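Local coordinates for protein orotate phosphoribosyltransferase (Aeropyrum pernix, PDB 2YZK) that probably catalyses the magnesium-dependent transfer of a ribosyl phosphate group from 5-phosphoribose 1-diphosphate to orotate, forming orotidine monophosphate in de novo pyrimidine biosynthesis, at residues V115-E127 against E147-L160. Residues are numbered along the deposited sequence; the frame is centred on the assembly and turned at random.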
loop_
_atom_site.group_PDB
_atom_site.type_symbol
_atom_site.label_atom_id
_atom_site.label_comp_id
_atom_site.label_asym_id
_atom_site.label_seq_id
_atom_site.Cartn_x
_atom_site.Cartn_y
_atom_site.Cartn_z
ATOM N N VAL A 115 -12.193 -0.895 -4.894
ATOM C CA VAL A 115 -13.624 -1.063 -5.138
ATOM C C VAL A 115 -14.457 0.089 -4.578
ATOM O O VAL A 115 -14.290 0.481 -3.420
ATOM C CB VAL A 115 -14.133 -2.389 -4.504
ATOM C CG1 VAL A 115 -15.626 -2.541 -4.724
ATOM C CG2 VAL A 115 -13.390 -3.566 -5.102
ATOM N N ALA A 116 -15.351 0.627 -5.403
ATOM C CA ALA A 116 -16.226 1.712 -4.971
ATOM C C ALA A 116 -17.534 1.090 -4.490
ATOM O O ALA A 116 -18.209 0.382 -5.239
ATOM C CB ALA A 116 -16.494 2.678 -6.127
ATOM N N THR A 117 -17.874 1.340 -3.232
ATOM C CA THR A 117 -19.101 0.812 -2.660
ATOM C C THR A 117 -20.098 1.958 -2.528
ATOM O O THR A 117 -20.795 2.282 -3.485
ATOM C CB THR A 117 -18.835 0.156 -1.283
ATOM O OG1 THR A 117 -18.279 1.121 -0.383
ATOM C CG2 THR A 117 -17.856 -1.001 -1.429
ATOM N N THR A 118 -20.153 2.588 -1.361
ATOM C CA THR A 118 -21.072 3.702 -1.156
ATOM C C THR A 118 -20.450 5.014 -1.631
ATOM O O THR A 118 -21.153 5.986 -1.896
ATOM C CB THR A 118 -21.445 3.854 0.333
ATOM O OG1 THR A 118 -20.259 4.096 1.099
ATOM C CG2 THR A 118 -22.124 2.594 0.840
ATOM N N GLY A 119 -19.125 5.025 -1.730
ATOM C CA GLY A 119 -18.422 6.215 -2.163
ATOM C C GLY A 119 -17.959 7.083 -1.009
ATOM O O GLY A 119 -17.154 7.996 -1.202
ATOM N N THR A 120 -18.448 6.796 0.194
ATOM C CA THR A 120 -18.077 7.588 1.365
ATOM C C THR A 120 -16.597 7.515 1.746
ATOM O O THR A 120 -16.031 8.502 2.218
ATOM C CB THR A 120 -18.938 7.206 2.603
ATOM O OG1 THR A 120 -18.930 5.785 2.781
ATOM C CG2 THR A 120 -20.371 7.680 2.421
ATOM N N SER A 121 -15.967 6.360 1.551
ATOM C CA SER A 121 -14.555 6.229 1.889
ATOM C C SER A 121 -13.735 7.123 0.963
ATOM O O SER A 121 -12.752 7.738 1.379
ATOM C CB SER A 121 -14.094 4.771 1.757
ATOM O OG SER A 121 -14.267 4.289 0.436
ATOM N N ILE A 122 -14.150 7.196 -0.298
ATOM C CA ILE A 122 -13.459 8.027 -1.271
ATOM C C ILE A 122 -13.743 9.493 -0.954
ATOM O O ILE A 122 -12.845 10.330 -1.004
ATOM C CB ILE A 122 -13.928 7.689 -2.703
ATOM C CG1 ILE A 122 -13.559 6.233 -3.020
ATOM C CG2 ILE A 122 -13.285 8.640 -3.711
ATOM C CD1 ILE A 122 -14.161 5.622 -4.279
ATOM N N ALA A 123 -14.995 9.786 -0.612
ATOM C CA ALA A 123 -15.407 11.148 -0.276
ATOM C C ALA A 123 -14.564 11.713 0.865
ATOM O O ALA A 123 -14.153 12.879 0.828
ATOM C CB ALA A 123 -16.888 11.166 0.106
ATOM N N LYS A 124 -14.315 10.887 1.880
ATOM C CA LYS A 124 -13.514 11.307 3.026
ATOM C C LYS A 124 -12.093 11.660 2.591
ATOM O O LYS A 124 -11.522 12.651 3.054
ATOM C CB LYS A 124 -13.475 10.201 4.092
ATOM C CG LYS A 124 -14.801 9.987 4.811
ATOM C CD LYS A 124 -14.667 9.003 5.973
ATOM C CE LYS A 124 -15.933 8.974 6.820
ATOM N NZ LYS A 124 -15.766 8.209 8.099
ATOM N N SER A 125 -11.524 10.864 1.694
ATOM C CA SER A 125 -10.170 11.127 1.217
ATOM C C SER A 125 -10.137 12.440 0.441
ATOM O O SER A 125 -9.169 13.203 0.535
ATOM C CB SER A 125 -9.688 9.977 0.327
ATOM O OG SER A 125 -9.688 8.761 1.052
ATOM N N ILE A 126 -11.196 12.699 -0.324
ATOM C CA ILE A 126 -11.287 13.928 -1.105
ATOM C C ILE A 126 -11.320 15.140 -0.174
ATOM O O ILE A 126 -10.669 16.153 -0.435
ATOM C CB ILE A 126 -12.560 13.952 -1.977
ATOM C CG1 ILE A 126 -12.561 12.764 -2.943
ATOM C CG2 ILE A 126 -12.632 15.265 -2.747
ATOM C CD1 ILE A 126 -11.570 12.875 -4.100
ATOM N N GLU A 127 -12.080 15.040 0.911
ATOM C CA GLU A 127 -12.163 16.153 1.851
ATOM C C GLU A 127 -10.804 16.456 2.480
ATOM O O GLU A 127 -10.428 17.620 2.631
ATOM C CB GLU A 127 -13.216 15.868 2.927
ATOM C CG GLU A 127 -14.633 15.800 2.363
ATOM C CD GLU A 127 -15.698 15.636 3.432
ATOM O OE1 GLU A 127 -15.592 14.686 4.241
ATOM O OE2 GLU A 127 -16.648 16.451 3.461
ATOM N N GLU A 147 -23.581 1.093 -6.705
ATOM C CA GLU A 147 -24.550 1.240 -5.633
ATOM C C GLU A 147 -24.537 2.621 -4.980
ATOM O O GLU A 147 -24.561 2.752 -3.752
ATOM C CB GLU A 147 -24.332 0.120 -4.606
ATOM C CG GLU A 147 -24.570 -1.263 -5.235
ATOM C CD GLU A 147 -24.199 -2.434 -4.339
ATOM O OE1 GLU A 147 -23.586 -2.217 -3.275
ATOM O OE2 GLU A 147 -24.516 -3.585 -4.714
ATOM N N GLY A 148 -24.490 3.651 -5.819
ATOM C CA GLY A 148 -24.517 5.014 -5.314
ATOM C C GLY A 148 -23.223 5.801 -5.198
ATOM O O GLY A 148 -23.273 7.005 -4.959
ATOM N N ALA A 149 -22.074 5.153 -5.367
ATOM C CA ALA A 149 -20.793 5.848 -5.248
ATOM C C ALA A 149 -20.643 6.990 -6.245
ATOM O O ALA A 149 -20.263 8.105 -5.871
ATOM C CB ALA A 149 -19.636 4.862 -5.414
ATOM N N GLY A 150 -20.938 6.715 -7.511
ATOM C CA GLY A 150 -20.809 7.740 -8.530
ATOM C C GLY A 150 -21.685 8.955 -8.298
ATOM O O GLY A 150 -21.256 10.086 -8.519
ATOM N N GLU A 151 -22.919 8.724 -7.855
ATOM C CA GLU A 151 -23.851 9.817 -7.600
ATOM C C GLU A 151 -23.403 10.665 -6.416
ATOM O O GLU A 151 -23.485 11.898 -6.452
ATOM C CB GLU A 151 -25.253 9.266 -7.318
ATOM C CG GLU A 151 -25.950 8.611 -8.504
ATOM C CD GLU A 151 -25.237 7.375 -9.018
ATOM O OE1 GLU A 151 -24.706 6.593 -8.198
ATOM O OE2 GLU A 151 -25.225 7.178 -10.252
ATOM N N LEU A 152 -22.935 10.002 -5.362
ATOM C CA LEU A 152 -22.482 10.694 -4.168
ATOM C C LEU A 152 -21.279 11.572 -4.488
ATOM O O LEU A 152 -21.227 12.736 -4.086
ATOM C CB LEU A 152 -22.132 9.683 -3.066
ATOM C CG LEU A 152 -21.673 10.237 -1.711
ATOM C CD1 LEU A 152 -22.041 9.266 -0.603
ATOM C CD2 LEU A 152 -20.170 10.479 -1.728
ATOM N N LEU A 153 -20.319 11.022 -5.225
ATOM C CA LEU A 153 -19.126 11.777 -5.583
ATOM C C LEU A 153 -19.446 12.906 -6.563
ATOM O O LEU A 153 -18.824 13.964 -6.522
ATOM C CB LEU A 153 -18.066 10.839 -6.173
ATOM C CG LEU A 153 -17.454 9.880 -5.145
ATOM C CD1 LEU A 153 -16.628 8.821 -5.857
ATOM C CD2 LEU A 153 -16.608 10.658 -4.146
ATOM N N ALA A 154 -20.422 12.683 -7.437
ATOM C CA ALA A 154 -20.802 13.697 -8.411
ATOM C C ALA A 154 -21.320 14.931 -7.690
ATOM O O ALA A 154 -21.132 16.057 -8.156
ATOM C CB ALA A 154 -21.873 13.155 -9.353
ATOM N N ARG A 155 -21.965 14.713 -6.548
ATOM C CA ARG A 155 -22.518 15.812 -5.766
ATOM C C ARG A 155 -21.460 16.651 -5.062
ATOM O O ARG A 155 -21.770 17.712 -4.521
ATOM C CB ARG A 155 -23.539 15.289 -4.749
ATOM C CG ARG A 155 -24.867 14.887 -5.381
ATOM C CD ARG A 155 -25.957 14.679 -4.338
ATOM N NE ARG A 155 -25.785 13.452 -3.564
ATOM C CZ ARG A 155 -25.903 12.225 -4.067
ATOM N NH1 ARG A 155 -26.194 12.057 -5.350
ATOM N NH2 ARG A 155 -25.739 11.167 -3.284
HETATM N N MSE A 156 -20.216 16.181 -5.055
HETATM C CA MSE A 156 -19.144 16.952 -4.438
HETATM C C MSE A 156 -18.063 17.258 -5.473
HETATM O O MSE A 156 -16.888 17.401 -5.146
HETATM C CB MSE A 156 -18.558 16.230 -3.215
HETATM C CG MSE A 156 -17.843 14.921 -3.470
HETATM SE SE MSE A 156 -17.286 14.181 -1.895
HETATM C CE MSE A 156 -15.730 15.049 -1.641
ATOM N N GLY A 157 -18.490 17.353 -6.730
ATOM C CA GLY A 157 -17.580 17.687 -7.813
ATOM C C GLY A 157 -16.482 16.692 -8.136
ATOM O O GLY A 157 -15.373 17.079 -8.506
ATOM N N VAL A 158 -16.788 15.408 -8.012
ATOM C CA VAL A 158 -15.809 14.371 -8.317
ATOM C C VAL A 158 -16.400 13.355 -9.295
ATOM O O VAL A 158 -17.510 12.856 -9.097
ATOM C CB VAL A 158 -15.351 13.650 -7.031
ATOM C CG1 VAL A 158 -14.405 12.505 -7.388
ATOM C CG2 VAL A 158 -14.658 14.645 -6.098
ATOM N N ARG A 159 -15.658 13.074 -10.362
ATOM C CA ARG A 159 -16.091 12.124 -11.381
ATOM C C ARG A 159 -15.485 10.757 -11.098
ATOM O O ARG A 159 -14.263 10.608 -11.088
ATOM C CB ARG A 159 -15.643 12.594 -12.771
ATOM C CG ARG A 159 -16.055 11.652 -13.895
ATOM C CD ARG A 159 -15.335 11.958 -15.205
ATOM N NE ARG A 159 -13.887 11.868 -15.043
ATOM C CZ ARG A 159 -13.038 11.539 -16.012
ATOM N NH1 ARG A 159 -13.488 11.263 -17.229
ATOM N NH2 ARG A 159 -11.735 11.486 -15.762
ATOM N N LEU A 160 -16.338 9.766 -10.860
ATOM C CA LEU A 160 -15.869 8.413 -10.592
ATOM C C LEU A 160 -15.714 7.672 -11.913
ATOM O O LEU A 160 -16.612 7.698 -12.755
ATOM C CB LEU A 160 -16.873 7.656 -9.712
ATOM C CG LEU A 160 -16.571 6.173 -9.443
ATOM C CD1 LEU A 160 -15.349 6.054 -8.541
ATOM C CD2 LEU A 160 -17.774 5.505 -8.783
HETATM O O HOH W 1 -21.160 2.232 -6.142
#
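Ala149, Leu152, Leu153 and Met156 pack against the PRPP loop of the type I phosphoribosyltransferase fold and the helix that follows it; the helical segments 120-127 and 149-154 run in the same direction, 24° apart, with a closest axis approach of 9.7 Å. Residues 117-119 belong to the predicted 5-phosphoribose 1-diphosphate site (113-121), which is shared across the dimer, and Thr117 is also predicted to bind orotate.

The CA atoms of Gly119, the N-cap of its helix, and Ala149 lie 3.9 Å apart. Ala149 CA makes a C-H...O contact with Thr118 O at 3.4 Å, and its CB lies against Thr117 O and Gly119 N. No direct hydrogen bond joins the segments; instead a water donates to Thr117 O at 2.7 Å and accepts from the backbone N of Glu147 and of Ala149. Glu147 OE1 forms salt bridges with Arg145, predicted to bind orotate, and Arg23.

Apolar contacts continue along the helices. With CG anti to the backbone N, Leu152 directs its branches to the helix start, CD1 against Thr118 O and Thr120 CG2 and CD2 3.8 Å from Ala123 CB. Leu153 CD2 meets Ile122 CG2 at 3.9 Å, the side chains crossing at about a right angle, and Ile122 reaches on to Val111 and Ala139 of the central parallel sheet. Beyond the Schellman turn at Gly157, Val158 CG2 meets Ile126 CG2 tip to tip. In Met156, present as selenomethionine, chi1 (65°) and an extended chi2 bring SE to 3.6 Å from Ala123 CB; the bend at chi3 (-84°) then turns CE tightly onto Ile126 CG2 at 3.3 Å.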